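Local coordinates for putative Phosphate (Eubacterium rectale, PDB 3DAO), which is probably a phosphatase of the haloacid dehalogenase-like hydrolase family, removing phosphate from a substrate that is not known, at residues H142-R145 with E151-E154; D122-T127 with C131-G136. One frame throughout, in Å; residues are numbered along the deposited sequence. Where two conformers were deposited one is given.

Interaction 1 (H142-R145 with E151-E154)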
ATOM      1  N   HIS A 142       1.596 -18.654 -10.902  1.00 14.22           N
ATOM      2  CA  HIS A 142       2.902 -19.154 -10.410  1.00 13.85           C
ATOM      3  C   HIS A 142       3.883 -18.077 -10.020  1.00 14.51           C
ATOM      4  O   HIS A 142       4.613 -18.258  -9.040  1.00 15.82           O
ATOM      5  CB  HIS A 142       3.523 -20.165 -11.383  1.00 13.87           C
ATOM      6  CG  HIS A 142       2.781 -21.463 -11.390  1.00 14.41           C
ATOM      7  ND1 HIS A 142       2.944 -22.406 -10.402  1.00 24.61           N
ATOM      8  CD2 HIS A 142       1.847 -21.957 -12.233  1.00 19.87           C
ATOM      9  CE1 HIS A 142       2.134 -23.423 -10.628  1.00 22.70           C
ATOM     10  NE2 HIS A 142       1.463 -23.184 -11.739  1.00 21.14           N
ATOM     11  N   LEU A 143       3.907 -16.964 -10.756  1.00 14.84           N
ATOM     12  CA  LEU A 143       4.814 -15.873 -10.444  1.00 14.30           C
ATOM     13  C   LEU A 143       4.433 -15.261  -9.086  1.00 15.06           C
ATOM     14  O   LEU A 143       5.277 -15.000  -8.214  1.00 17.27           O
ATOM     15  CB  LEU A 143       4.808 -14.789 -11.512  1.00 13.87           C
ATOM     16  CG  LEU A 143       5.779 -13.612 -11.331  1.00 14.58           C
ATOM     17  CD1 LEU A 143       7.250 -14.018 -11.601  1.00 19.15           C
ATOM     18  CD2 LEU A 143       5.333 -12.461 -12.214  1.00 15.72           C
ATOM     19  N   LEU A 144       3.147 -15.033  -8.934  1.00 15.13           N
ATOM     20  CA  LEU A 144       2.622 -14.402  -7.711  1.00 15.97           C
ATOM     21  C   LEU A 144       2.895 -15.253  -6.493  1.00 15.31           C
ATOM     22  O   LEU A 144       3.351 -14.762  -5.479  1.00 15.99           O
ATOM     23  CB  LEU A 144       1.104 -14.182  -7.821  1.00 17.08           C
ATOM     24  CG  LEU A 144       0.683 -13.203  -8.885  1.00 17.32           C
ATOM     25  CD1 LEU A 144      -0.879 -13.089  -8.951  1.00 16.79           C
ATOM     26  CD2 LEU A 144       1.363 -11.885  -8.682  1.00 21.88           C
ATOM     27  N   ARG A 145       2.647 -16.548  -6.621  1.00 14.44           N
ATOM     28  CA  ARG A 145       2.785 -17.460  -5.472  1.00 16.12           C
ATOM     29  C   ARG A 145       4.225 -17.826  -5.184  1.00 17.71           C
ATOM     30  O   ARG A 145       4.676 -17.758  -4.038  1.00 19.13           O
ATOM     31  CB  ARG A 145       2.000 -18.771  -5.683  1.00 17.22           C
ATOM     32  CG  ARG A 145       1.957 -19.672  -4.425  1.00 19.47           C
ATOM     33  CD  ARG A 145       1.249 -21.007  -4.690  1.00 21.80           C
ATOM     34  NE  ARG A 145       2.117 -21.815  -5.523  1.00 24.02           N
ATOM     35  CZ  ARG A 145       1.774 -22.879  -6.236  1.00 26.52           C
ATOM     36  NH1 ARG A 145       0.538 -23.341  -6.261  1.00 29.40           N
ATOM     37  NH2 ARG A 145       2.705 -23.469  -6.962  1.00 29.46           N
ATOM     38  N   GLU A 151       0.300 -15.272  -0.626  1.00 19.15           N
ATOM     39  CA  GLU A 151      -0.623 -16.354  -0.255  1.00 19.10           C
ATOM     40  C   GLU A 151      -1.813 -16.334  -1.195  1.00 19.68           C
ATOM     41  O   GLU A 151      -2.606 -15.387  -1.204  1.00 20.74           O
ATOM     42  CB  GLU A 151      -1.131 -16.217   1.174  1.00 20.32           C
ATOM     43  CG  GLU A 151      -0.062 -16.438   2.202  1.00 24.61           C
ATOM     44  CD  GLU A 151       0.424 -17.886   2.238  1.00 30.58           C
ATOM     45  OE1 GLU A 151      -0.384 -18.820   2.008  1.00 29.24           O
ATOM     46  OE2 GLU A 151       1.612 -18.069   2.526  1.00 32.19           O
HETATM   47  N   MSE A 152      -1.927 -17.409  -1.967  1.00 19.50           N
HETATM   48  CA  MSE A 152      -2.951 -17.537  -2.984  1.00 22.43           C
HETATM   49  C   MSE A 152      -3.913 -18.634  -2.597  1.00 25.39           C
HETATM   50  O   MSE A 152      -3.552 -19.546  -1.835  1.00 25.10           O
HETATM   51  CB  MSE A 152      -2.306 -17.889  -4.328  1.00 22.75           C
HETATM   52  CG  MSE A 152      -1.212 -16.960  -4.780  1.00 21.56           C
HETATM   53 SE   MSE A 152      -1.762 -15.133  -5.088  1.00 21.01          SE
HETATM   54  CE  MSE A 152      -3.042 -15.496  -6.516  1.00 20.16           C
ATOM     55  N   ARG A 153      -5.175 -18.474  -3.008  1.00 22.14           N
ATOM     56  CA  ARG A 153      -6.181 -19.511  -2.798  0.50 22.51           C
ATOM     57  C   ARG A 153      -6.960 -19.681  -4.091  1.00 22.88           C
ATOM     58  O   ARG A 153      -7.563 -18.744  -4.603  1.00 21.88           O
ATOM     59  CB  ARG A 153      -7.109 -19.231  -1.601  0.50 23.07           C
ATOM     60  CG  ARG A 153      -6.327 -18.840  -0.344  0.50 28.19           C
ATOM     61  CD  ARG A 153      -6.852 -19.383   0.989  0.50 32.98           C
ATOM     62  NE  ARG A 153      -8.268 -19.195   1.233  0.50 30.28           N
ATOM     63  CZ  ARG A 153      -8.797 -19.196   2.451  0.50 28.83           C
ATOM     64  NH1 ARG A 153      -8.020 -19.298   3.512  0.50 28.42           N
ATOM     65  NH2 ARG A 153     -10.091 -19.034   2.606  0.50 28.67           N
ATOM     66  N   GLU A 154      -6.894 -20.888  -4.612  1.00 23.32           N
ATOM     67  CA  GLU A 154      -7.609 -21.236  -5.825  1.00 23.94           C
ATOM     68  C   GLU A 154      -9.035 -21.612  -5.441  1.00 23.43           C
ATOM     69  O   GLU A 154      -9.268 -22.375  -4.506  1.00 23.39           O
ATOM     70  CB  GLU A 154      -6.888 -22.356  -6.574  1.00 25.99           C
ATOM     71  CG  GLU A 154      -7.537 -22.730  -7.886  1.00 28.95           C
ATOM     72  CD  GLU A 154      -6.729 -23.701  -8.712  1.00 36.11           C
ATOM     73  OE1 GLU A 154      -5.723 -24.268  -8.195  1.00 35.84           O
ATOM     74  OE2 GLU A 154      -7.106 -23.872  -9.897  1.00 35.62           O
TER
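Leu144 and Arg145 meet the selenomethionine Met152 in a small, wholly apolar helix-on-strand contact, where helix 139-146 lies against strand 152-154 at the margin of the six-stranded sheet. Met152 supplies everything on the strand side. Its CG rests 3.8 Å from CB of Arg145, and beyond it the chain bends twice (chi2 and chi3 both -62°), which brings the rest of the side chain round to Leu144. There SE comes within 4.1 Å of Leu144 CB, and the terminal CE within 4.0 Å of Leu144 CD1, the two side chains crossing at a slant. The unit is beta-alpha-beta: strand 131-133, helix 139-146 and strand 152-154 follow one another, and the two strands run parallel as neighbours, with the helix packed over one face. Phe124 of strand 122-126 touches both Leu144 and Met152, continuing the apolar layer inward. Arg145 contributes only the root of its side chain. With CG anti to the backbone N (chi1 -172°) and a bend at chi3, its guanidinium group leads away from the strand, and NH1 stays 6.6 Å from OE1 of Glu154, too far for a salt bridge; NE and NH2 are hydrogen-bonded close by in the chain instead.

Interaction 2 (D122-T127 with C131-G136)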
ATOM      1  N   ASP A 122      -7.453 -12.179 -17.118  1.00 15.84           N
ATOM      2  CA  ASP A 122      -7.682 -12.883 -15.881  1.00 15.63           C
ATOM      3  C   ASP A 122      -7.955 -11.880 -14.751  1.00 15.53           C
ATOM      4  O   ASP A 122      -7.790 -10.664 -14.893  1.00 16.42           O
ATOM      5  CB  ASP A 122      -6.477 -13.725 -15.564  1.00 17.21           C
ATOM      6  CG  ASP A 122      -6.269 -14.787 -16.618  1.00 26.21           C
ATOM      7  OD1 ASP A 122      -7.123 -15.706 -16.720  1.00 42.74           O
ATOM      8  OD2 ASP A 122      -5.284 -14.681 -17.354  1.00 35.74           O
ATOM      9  N   TYR A 123      -8.360 -12.392 -13.610  1.00 13.17           N
ATOM     10  CA  TYR A 123      -8.652 -11.494 -12.478  1.00 13.15           C
ATOM     11  C   TYR A 123      -8.447 -12.173 -11.148  1.00 14.34           C
ATOM     12  O   TYR A 123      -8.426 -13.403 -11.046  1.00 15.24           O
ATOM     13  CB  TYR A 123     -10.041 -10.856 -12.584  1.00 15.82           C
ATOM     14  CG  TYR A 123     -11.168 -11.810 -12.810  1.00 16.50           C
ATOM     15  CD1 TYR A 123     -11.499 -12.228 -14.098  1.00 19.91           C
ATOM     16  CD2 TYR A 123     -11.937 -12.282 -11.742  1.00 19.43           C
ATOM     17  CE1 TYR A 123     -12.543 -13.084 -14.320  1.00 21.54           C
ATOM     18  CE2 TYR A 123     -13.001 -13.154 -11.962  1.00 22.34           C
ATOM     19  CZ  TYR A 123     -13.300 -13.546 -13.252  1.00 23.46           C
ATOM     20  OH  TYR A 123     -14.348 -14.419 -13.497  1.00 25.06           O
ATOM     21  N   PHE A 124      -8.271 -11.327 -10.147  1.00 13.96           N
ATOM     22  CA  PHE A 124      -7.976 -11.761  -8.784  1.00 13.91           C
ATOM     23  C   PHE A 124      -8.717 -10.901  -7.795  1.00 14.96           C
ATOM     24  O   PHE A 124      -8.992  -9.726  -8.065  1.00 16.71           O
ATOM     25  CB  PHE A 124      -6.468 -11.628  -8.503  1.00 16.62           C
ATOM     26  CG  PHE A 124      -5.599 -12.351  -9.513  1.00 13.76           C
ATOM     27  CD1 PHE A 124      -5.279 -13.690  -9.330  1.00 15.71           C
ATOM     28  CD2 PHE A 124      -5.156 -11.701 -10.640  1.00 14.83           C
ATOM     29  CE1 PHE A 124      -4.528 -14.366 -10.268  1.00 15.56           C
ATOM     30  CE2 PHE A 124      -4.428 -12.354 -11.581  1.00 13.27           C
ATOM     31  CZ  PHE A 124      -4.098 -13.685 -11.403  1.00 13.48           C
ATOM     32  N   ALA A 125      -9.078 -11.492  -6.671  1.00 14.33           N
ATOM     33  CA  ALA A 125      -9.768 -10.738  -5.605  1.00 14.53           C
ATOM     34  C   ALA A 125      -8.991 -10.977  -4.309  1.00 15.81           C
ATOM     35  O   ALA A 125      -8.814 -12.123  -3.885  1.00 16.17           O
ATOM     36  CB  ALA A 125     -11.210 -11.202  -5.473  1.00 14.33           C
ATOM     37  N   ALA A 126      -8.497  -9.905  -3.719  1.00 16.36           N
ATOM     38  CA  ALA A 126      -7.627 -10.010  -2.538  1.00 17.06           C
ATOM     39  C   ALA A 126      -8.274  -9.580  -1.240  1.00 16.63           C
ATOM     40  O   ALA A 126      -9.061  -8.665  -1.205  1.00 14.98           O
ATOM     41  CB  ALA A 126      -6.344  -9.196  -2.747  1.00 18.70           C
ATOM     42  N   THR A 127      -7.902 -10.292  -0.183  1.00 17.32           N
ATOM     43  CA  THR A 127      -8.254  -9.930   1.191  1.00 17.31           C
ATOM     44  C   THR A 127      -6.924  -9.513   1.860  1.00 17.98           C
ATOM     45  O   THR A 127      -5.859  -9.569   1.227  1.00 18.79           O
ATOM     46  CB  THR A 127      -8.884 -11.096   1.972  1.00 17.79           C
ATOM     47  OG1 THR A 127      -7.856 -11.972   2.447  1.00 17.75           O
ATOM     48  CG2 THR A 127      -9.845 -11.858   1.072  1.00 20.48           C
ATOM     49  N   CYS A 131      -5.037 -14.010  -1.474  1.00 18.75           N
ATOM     50  CA  CYS A 131      -5.556 -13.604  -2.776  1.00 18.63           C
ATOM     51  C   CYS A 131      -6.179 -14.761  -3.515  1.00 19.70           C
ATOM     52  O   CYS A 131      -5.544 -15.802  -3.739  1.00 18.77           O
ATOM     53  CB  CYS A 131      -4.440 -13.011  -3.602  1.00 18.23           C
ATOM     54  SG  CYS A 131      -5.072 -12.231  -5.147  1.00 23.29           S
ATOM     55  N   PHE A 132      -7.450 -14.572  -3.852  1.00 18.62           N
ATOM     56  CA  PHE A 132      -8.241 -15.556  -4.599  1.00 18.87           C
ATOM     57  C   PHE A 132      -8.014 -15.493  -6.105  1.00 18.41           C
ATOM     58  O   PHE A 132      -7.932 -14.421  -6.709  1.00 17.61           O
ATOM     59  CB  PHE A 132      -9.737 -15.336  -4.368  1.00 18.56           C
ATOM     60  CG  PHE A 132     -10.190 -15.586  -2.972  1.00 20.41           C
ATOM     61  CD1 PHE A 132     -10.329 -16.886  -2.504  1.00 26.43           C
ATOM     62  CD2 PHE A 132     -10.540 -14.532  -2.146  1.00 22.73           C
ATOM     63  CE1 PHE A 132     -10.776 -17.133  -1.217  1.00 28.11           C
ATOM     64  CE2 PHE A 132     -10.986 -14.772  -0.849  1.00 27.64           C
ATOM     65  CZ  PHE A 132     -11.106 -16.088  -0.390  1.00 29.48           C
ATOM     66  N   ALA A 133      -7.916 -16.680  -6.688  1.00 17.81           N
ATOM     67  CA  ALA A 133      -7.723 -16.861  -8.129  1.00 18.26           C
ATOM     68  C   ALA A 133      -8.566 -18.036  -8.589  1.00 18.94           C
ATOM     69  O   ALA A 133      -8.751 -18.981  -7.837  1.00 19.69           O
ATOM     70  CB  ALA A 133      -6.229 -17.156  -8.474  1.00 19.65           C
ATOM     71  N   GLU A 134      -9.061 -17.972  -9.821  1.00 19.84           N
ATOM     72  CA  GLU A 134      -9.808 -19.100 -10.384  1.00 21.18           C
ATOM     73  C   GLU A 134      -8.916 -20.017 -11.195  1.00 23.05           C
ATOM     74  O   GLU A 134      -9.278 -21.148 -11.455  1.00 22.87           O
ATOM     75  CB  GLU A 134     -11.005 -18.651 -11.221  1.00 21.30           C
ATOM     76  CG  GLU A 134     -12.028 -17.952 -10.357  1.00 17.88           C
ATOM     77  CD  GLU A 134     -13.235 -17.473 -11.107  1.00 19.37           C
ATOM     78  OE1 GLU A 134     -13.321 -17.714 -12.320  1.00 20.97           O
ATOM     79  OE2 GLU A 134     -14.124 -16.860 -10.463  1.00 18.16           O
ATOM     80  N   ASP A 135      -7.749 -19.523 -11.597  1.00 23.25           N
ATOM     81  CA  ASP A 135      -6.807 -20.330 -12.404  1.00 24.77           C
ATOM     82  C   ASP A 135      -5.449 -20.482 -11.745  1.00 24.20           C
ATOM     83  O   ASP A 135      -4.598 -19.592 -11.805  1.00 25.56           O
ATOM     84  CB  ASP A 135      -6.634 -19.711 -13.775  1.00 26.07           C
ATOM     85  CG  ASP A 135      -5.779 -20.553 -14.709  1.00 29.71           C
ATOM     86  OD1 ASP A 135      -5.370 -21.671 -14.345  1.00 31.70           O
ATOM     87  OD2 ASP A 135      -5.550 -20.084 -15.834  1.00 35.49           O
ATOM     88  N   GLY A 136      -5.242 -21.647 -11.162  1.00 23.45           N
ATOM     89  CA  GLY A 136      -4.043 -21.928 -10.430  1.00 22.71           C
ATOM     90  C   GLY A 136      -2.931 -22.517 -11.257  1.00 22.48           C
ATOM     91  O   GLY A 136      -1.881 -22.861 -10.748  1.00 24.71           O
TER
HETATM   92  O   HOH W   1      -7.426 -16.095 -11.695  1.00 26.90           O
HETATM   93  O   HOH W   2     -15.888 -15.160 -11.429  1.00 27.62           O
HETATM   94  O   HOH W   3     -13.793 -16.455 -14.937  1.00 34.21           O
HETATM   95  O   HOH W   4      -9.928 -15.535 -11.634  1.00 35.29           O
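Phe124 reaches across to strand 131-133 along much of its side chain. Its CB lies 3.7 Å from SG of Cys131 and close to the carbonyl oxygen of Phe132. Past CG, the CD1 edge of the ring turns to the methyl of Ala133, with CD1 and CB 3.7 Å apart, and CE1 meets the same methyl. Both Ala133 CB and Phe132 O lie at the ring edge, near its plane, whereas the Cys131 sulfur approaches obliquely, 5.4 Å from the ring centroid. The SG atom, anti to its own backbone N (chi1 -171°), also borders CB of Ala126. Phe124, Ala126, Cys131 and Ala133 all lie on this face of the sheet, which helix 139-146 covers through Ile140 and Phe141.

The two strands form an antiparallel beta hairpin. Ala125 and Phe132 are its hydrogen-bonded pair: Ala125 N donates to Phe132 O at 3.1 Å, and Phe132 N returns a bond to Ala125 O at 2.8 Å. On the other face, the Phe132 ring presents its edge to Ala125 O and touches CG2 of Thr127 with CE2, while Phe130 in the turn packs edge-to-face with it. Thr127 OG1 accepts from the backbone N of Asp129 and Phe130, tying down the start of that turn.

Toward the other end, water replaces direct pairing. Two waters each donate to Tyr123 O and accept from Glu134 N. Two more join Tyr123 OH to the Glu134 carboxylate, one to each oxygen; OH itself stays 3.6 Å from OE1, with ring and carboxylate planes 66° apart. Glu134 OE2 is also held by Ile158 N.

Both contacts reach the same six-stranded sheet, but only interaction 2 pairs two of its strands. Strand 131-133 belongs to interaction 2 and, on the side away from 122-126, runs parallel to 152-154, the strand of interaction 1. Arg153 N to Cys131 O and Glu151 O to Cys131 N, each 2.8 Å and probably hydrogen bonds, connect them. Interaction 2 is largely buried and combines backbone bonds, apolar packing and, at one end, water bridges. Interaction 1, at the edge strand, is smaller, partly buried and made by side-chain packing, with no hydrogen bond between its segments. Met152 SE packs 3.7 Å from Cys131 CB, so that Met152 joins the Cys131 face of the hairpin in one apolar layer against helix 139-146.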